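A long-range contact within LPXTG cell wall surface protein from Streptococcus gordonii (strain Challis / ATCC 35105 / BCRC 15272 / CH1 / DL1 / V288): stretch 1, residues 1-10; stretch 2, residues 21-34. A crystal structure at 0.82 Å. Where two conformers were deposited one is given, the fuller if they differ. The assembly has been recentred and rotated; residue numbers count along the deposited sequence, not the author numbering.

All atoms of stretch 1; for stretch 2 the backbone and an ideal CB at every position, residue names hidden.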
# COMPACT_ATOMS: atom_id res chain seq x y z
N VAL A 1 -14.85 17.19 -10.66
CA VAL A 1 -14.25 17.01 -9.34
C VAL A 1 -12.95 16.20 -9.41
O VAL A 1 -12.87 15.15 -10.04
CB VAL A 1 -15.22 16.30 -8.38
CG1 VAL A 1 -14.53 16.01 -7.05
CG2 VAL A 1 -16.46 17.15 -8.16
N THR A 2 -11.83 16.78 -8.86
CA THR A 2 -10.55 16.10 -8.83
C THR A 2 -10.54 15.10 -7.68
O THR A 2 -11.11 15.34 -6.61
CB THR A 2 -9.42 17.12 -8.66
OG1 THR A 2 -9.58 18.14 -9.65
CG2 THR A 2 -8.08 16.47 -8.84
N HIS A 3 -9.93 13.95 -7.92
CA HIS A 3 -9.78 12.92 -6.89
C HIS A 3 -8.33 12.50 -6.76
O HIS A 3 -7.47 12.90 -7.54
CB HIS A 3 -10.67 11.73 -7.22
CG HIS A 3 -12.12 12.05 -7.13
ND1 HIS A 3 -12.76 12.27 -5.93
CD2 HIS A 3 -13.06 12.16 -8.10
CE1 HIS A 3 -14.03 12.52 -6.17
NE2 HIS A 3 -14.24 12.46 -7.48
N LYS A 4 -8.06 11.69 -5.74
CA LYS A 4 -6.74 11.17 -5.48
C LYS A 4 -6.85 9.70 -5.10
O LYS A 4 -7.92 9.22 -4.72
CB LYS A 4 -6.04 11.95 -4.39
CG LYS A 4 -6.71 11.88 -3.05
CD LYS A 4 -6.03 12.78 -2.04
CE LYS A 4 -6.86 12.92 -0.74
NZ LYS A 4 -6.50 14.14 0.05
N ALA A 5 -5.72 9.01 -5.16
CA ALA A 5 -5.60 7.66 -4.66
C ALA A 5 -4.50 7.67 -3.60
O ALA A 5 -3.40 8.22 -3.81
CB ALA A 5 -5.23 6.68 -5.75
N VAL A 6 -4.80 7.08 -2.47
CA VAL A 6 -3.88 6.98 -1.36
C VAL A 6 -3.57 5.51 -1.08
O VAL A 6 -4.32 4.61 -1.48
CB VAL A 6 -4.40 7.68 -0.08
CG1 VAL A 6 -4.94 9.08 -0.44
CG2 VAL A 6 -5.42 6.85 0.67
N HIS A 7 -2.48 5.30 -0.33
CA HIS A 7 -2.01 3.99 0.03
C HIS A 7 -2.01 3.86 1.55
O HIS A 7 -1.69 4.82 2.26
CB HIS A 7 -0.59 3.74 -0.50
CG HIS A 7 -0.46 3.95 -2.00
ND1 HIS A 7 -0.38 5.19 -2.59
CD2 HIS A 7 -0.40 3.06 -3.02
CE1 HIS A 7 -0.26 5.03 -3.91
NE2 HIS A 7 -0.31 3.73 -4.22
N GLU A 8 -2.28 2.66 2.04
CA GLU A 8 -2.16 2.32 3.44
C GLU A 8 -1.51 0.95 3.52
O GLU A 8 -1.84 0.08 2.72
CB GLU A 8 -3.54 2.29 4.13
CG GLU A 8 -3.44 1.90 5.62
CD GLU A 8 -4.70 1.93 6.40
OE1 GLU A 8 -5.81 2.17 5.90
OE2 GLU A 8 -4.67 1.53 7.61
N PHE A 9 -0.62 0.75 4.52
CA PHE A 9 -0.07 -0.56 4.80
C PHE A 9 -0.67 -1.13 6.08
O PHE A 9 -0.89 -0.40 7.03
CB PHE A 9 1.45 -0.51 4.97
CG PHE A 9 2.26 -0.22 3.71
CD1 PHE A 9 1.81 -0.46 2.43
CD2 PHE A 9 3.56 0.24 3.87
CE1 PHE A 9 2.64 -0.24 1.33
CE2 PHE A 9 4.39 0.43 2.81
CZ PHE A 9 3.95 0.18 1.54
N VAL A 10 -0.85 -2.45 6.08
CA VAL A 10 -1.23 -3.22 7.25
C VAL A 10 -0.29 -4.41 7.38
O VAL A 10 0.31 -4.88 6.41
CB VAL A 10 -2.69 -3.72 7.17
CG1 VAL A 10 -3.66 -2.51 7.14
CG2 VAL A 10 -2.94 -4.65 6.04
N UNK A 21 10.67 1.05 9.38
CA UNK A 21 11.37 0.79 8.13
C UNK A 21 10.41 0.35 7.02
O UNK A 21 10.64 0.64 5.84
CB UNK A 21 12.44 -0.28 8.35
N UNK A 22 9.33 -0.34 7.39
CA UNK A 22 8.29 -0.71 6.43
C UNK A 22 7.37 0.48 6.15
O UNK A 22 7.04 0.76 4.98
CB UNK A 22 7.48 -1.90 6.95
N UNK A 23 6.94 1.17 7.21
CA UNK A 23 6.06 2.32 7.01
C UNK A 23 6.67 3.34 6.05
O UNK A 23 5.95 3.97 5.27
CB UNK A 23 5.75 2.99 8.35
N UNK A 24 8.00 3.52 6.12
CA UNK A 24 8.67 4.51 5.29
C UNK A 24 8.60 4.18 3.79
O UNK A 24 8.92 5.06 2.97
CB UNK A 24 10.13 4.63 5.72
N UNK A 25 8.22 2.96 3.44
CA UNK A 25 8.04 2.58 2.05
C UNK A 25 6.66 2.92 1.50
O UNK A 25 6.36 2.63 0.34
CB UNK A 25 8.29 1.08 1.89
N UNK A 26 5.80 3.53 2.31
CA UNK A 26 4.45 3.87 1.85
C UNK A 26 4.54 4.85 0.68
O UNK A 26 5.15 5.94 0.85
CB UNK A 26 3.62 4.47 2.99
N UNK A 27 3.95 4.57 -0.46
CA UNK A 27 4.04 5.51 -1.59
C UNK A 27 3.24 6.78 -1.34
O UNK A 27 2.25 6.80 -0.59
CB UNK A 27 3.55 4.84 -2.88
N UNK A 28 3.63 7.83 -2.05
CA UNK A 28 2.89 9.08 -2.06
C UNK A 28 1.54 8.89 -2.74
O UNK A 28 1.32 7.97 -3.53
CB UNK A 28 3.69 10.18 -2.76
N UNK A 29 0.63 9.83 -2.46
CA UNK A 29 -0.66 9.85 -3.11
C UNK A 29 -0.49 10.10 -4.60
O UNK A 29 0.38 10.85 -5.04
CB UNK A 29 -1.56 10.91 -2.48
N UNK A 30 -1.38 9.50 -5.37
CA UNK A 30 -1.54 9.80 -6.79
C UNK A 30 -2.63 10.86 -6.92
O UNK A 30 -3.73 10.65 -6.47
CB UNK A 30 -1.89 8.54 -7.59
N UNK A 31 -2.37 11.98 -7.62
CA UNK A 31 -3.24 13.18 -7.60
C UNK A 31 -3.87 13.48 -8.98
O UNK A 31 -3.55 12.88 -10.02
CB UNK A 31 -2.43 14.39 -7.14
N UNK A 32 -4.82 14.40 -8.96
CA UNK A 32 -5.38 15.05 -10.16
C UNK A 32 -6.37 14.15 -10.92
O UNK A 32 -6.55 14.29 -12.13
CB UNK A 32 -4.25 15.46 -11.10
N UNK A 33 -6.97 13.17 -10.25
CA UNK A 33 -7.83 12.20 -10.90
C UNK A 33 -9.21 12.80 -11.16
O UNK A 33 -9.68 13.71 -10.45
CB UNK A 33 -7.95 10.93 -10.05
N UNK A 34 -9.81 12.33 -12.09
CA UNK A 34 -11.18 12.59 -12.50
C UNK A 34 -11.92 11.26 -12.66
O UNK A 34 -11.32 10.20 -12.88
CB UNK A 34 -11.22 13.40 -13.80

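Position 21 is helical (phi/psi -63/-32), with nothing of stretch 1 near its CB; the contact sets no preference, and the residue is Glu-21. At 22, also helical, the CB points sideways, 5.4 Å from Phe-9 CD2, so a modest apolar side chain could reach the ring. Val-22 does, its CG1 4.2 Å from Phe-9 CD2, while its carbonyl O lies at the ring edge, 3.4 Å from Phe-9 CE2. Positions 23 and 24 point away and would accept many residues; they are Lys-23 and Ala-24, in a type I turn running from 23 to 26.

At 25 the CB points sideways, 4.1 Å from Phe-9 CE2, which favours an apolar residue. Leu-25 touches the ring through CB. The CB of 26 is equally close to Phe-9 CE2, and the space between that ring and His-7 suits a branched or long aliphatic chain. Leu-26 (chi1 t, chi2 p) sends CD1 over the ring face, 3.7 Å from the Phe-9 centroid in a CH-pi contact, and the same methyl lies 3.8 Å from His-7 CB.

The CB of 27 points toward stretch 1, 4.0 Å from His-7 CE1, and phi of -70° is compatible with proline as well as with small apolar residues. Pro-27 places CB over the imidazole face, 3.9 Å from the His-7 centroid, and its CD 4.0 Å from Phe-9 CZ. Position 28 points away, leaving the choice open; it is Val-28.

Position 29 points sideways, with Lys-4 nearby, so an acidic or other polar group would suit. In Asp-29 the carboxylate meets Lys-4 through a water, which lies 2.7 Å from Asp-29 OD2 and 3.1 Å from Lys-4 NZ. A second water, 2.7 Å from Asp-29 OD1, lies 3.0 Å from His-7 ND1.

Position 30 pairs with Ala-5 through two backbone hydrogen bonds, and its CB shares a sheet face with Ala-5; apolar or long polar chains would fit. Gln-30 brings NE2 to the His-7 ring edge, 3.9 Å from His-7 NE2. Positions 31 and 32 point away. Thr-31 makes little contact; at 32, phi of +77° favours Gly, Asn or Asp, and Asp-32 lies within the bulge that shifts the register by one.

Position 33 pairs with His-3, its CB on the face shared with His-3 and Ala-5, where an aliphatic residue suits. Leu-33 packs CD1 4.1 Å from Ala-5 CB. At 34 the CB points away, but a long donor could return to Thr-2: Lys-34 does, its NZ donating to Thr-2 OG1 at 2.9 Å.

Stretch 2 (21-34) EVKALLPVDQTDLK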
# COMPACT_ATOMS: atom_id res chain seq x y z
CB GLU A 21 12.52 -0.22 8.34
CG GLU A 21 13.42 -0.39 7.19
CD GLU A 21 14.63 -1.28 7.54
OE1 GLU A 21 14.81 -1.62 8.73
OE2 GLU A 21 15.40 -1.62 6.61
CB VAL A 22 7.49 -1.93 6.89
CG1 VAL A 22 6.28 -2.14 5.98
CG2 VAL A 22 8.37 -3.18 6.96
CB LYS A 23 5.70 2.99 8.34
CG LYS A 23 4.96 2.12 9.32
CD LYS A 23 5.01 2.87 10.78
CE LYS A 23 4.17 2.13 11.75
NZ LYS A 23 4.36 2.75 13.07
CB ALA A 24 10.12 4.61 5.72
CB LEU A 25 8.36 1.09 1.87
CG LEU A 25 9.77 0.70 2.22
CD1 LEU A 25 9.90 -0.83 2.32
CD2 LEU A 25 10.76 1.30 1.23
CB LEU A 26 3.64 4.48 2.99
CG LEU A 26 2.15 4.62 2.68
CD1 LEU A 26 1.48 3.28 2.63
CD2 LEU A 26 1.49 5.51 3.73
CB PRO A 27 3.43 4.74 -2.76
CG PRO A 27 3.65 3.30 -2.40
CD PRO A 27 3.39 3.26 -0.90
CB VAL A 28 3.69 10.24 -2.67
CG1 VAL A 28 5.00 10.43 -1.95
CG2 VAL A 28 3.90 10.06 -4.17
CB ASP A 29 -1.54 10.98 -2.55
CG ASP A 29 -1.82 10.87 -1.03
OD1 ASP A 29 -1.62 9.82 -0.43
OD2 ASP A 29 -2.28 11.92 -0.50
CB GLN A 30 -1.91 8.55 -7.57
CG GLN A 30 -0.90 7.45 -7.45
CD GLN A 30 -1.32 6.21 -8.22
OE1 GLN A 30 -2.20 6.28 -9.12
NE2 GLN A 30 -0.76 5.09 -7.87
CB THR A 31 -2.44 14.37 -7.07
OG1 THR A 31 -1.33 14.60 -7.91
CG2 THR A 31 -1.98 14.04 -5.63
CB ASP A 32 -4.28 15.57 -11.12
CG ASP A 32 -3.87 16.99 -10.84
OD1 ASP A 32 -4.52 17.62 -9.99
OD2 ASP A 32 -2.88 17.48 -11.45
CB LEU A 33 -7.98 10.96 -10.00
CG LEU A 33 -6.67 10.35 -9.47
CD1 LEU A 33 -6.90 9.13 -8.63
CD2 LEU A 33 -5.74 10.03 -10.63
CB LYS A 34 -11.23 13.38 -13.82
CG LYS A 34 -10.55 14.77 -13.80
CD LYS A 34 -11.26 15.75 -12.85
CE LYS A 34 -10.66 17.16 -12.86
NZ LYS A 34 -11.34 18.08 -11.91
O HOH W 1 -4.10 12.74 1.33
O HOH W 2 -0.45 7.34 -0.57
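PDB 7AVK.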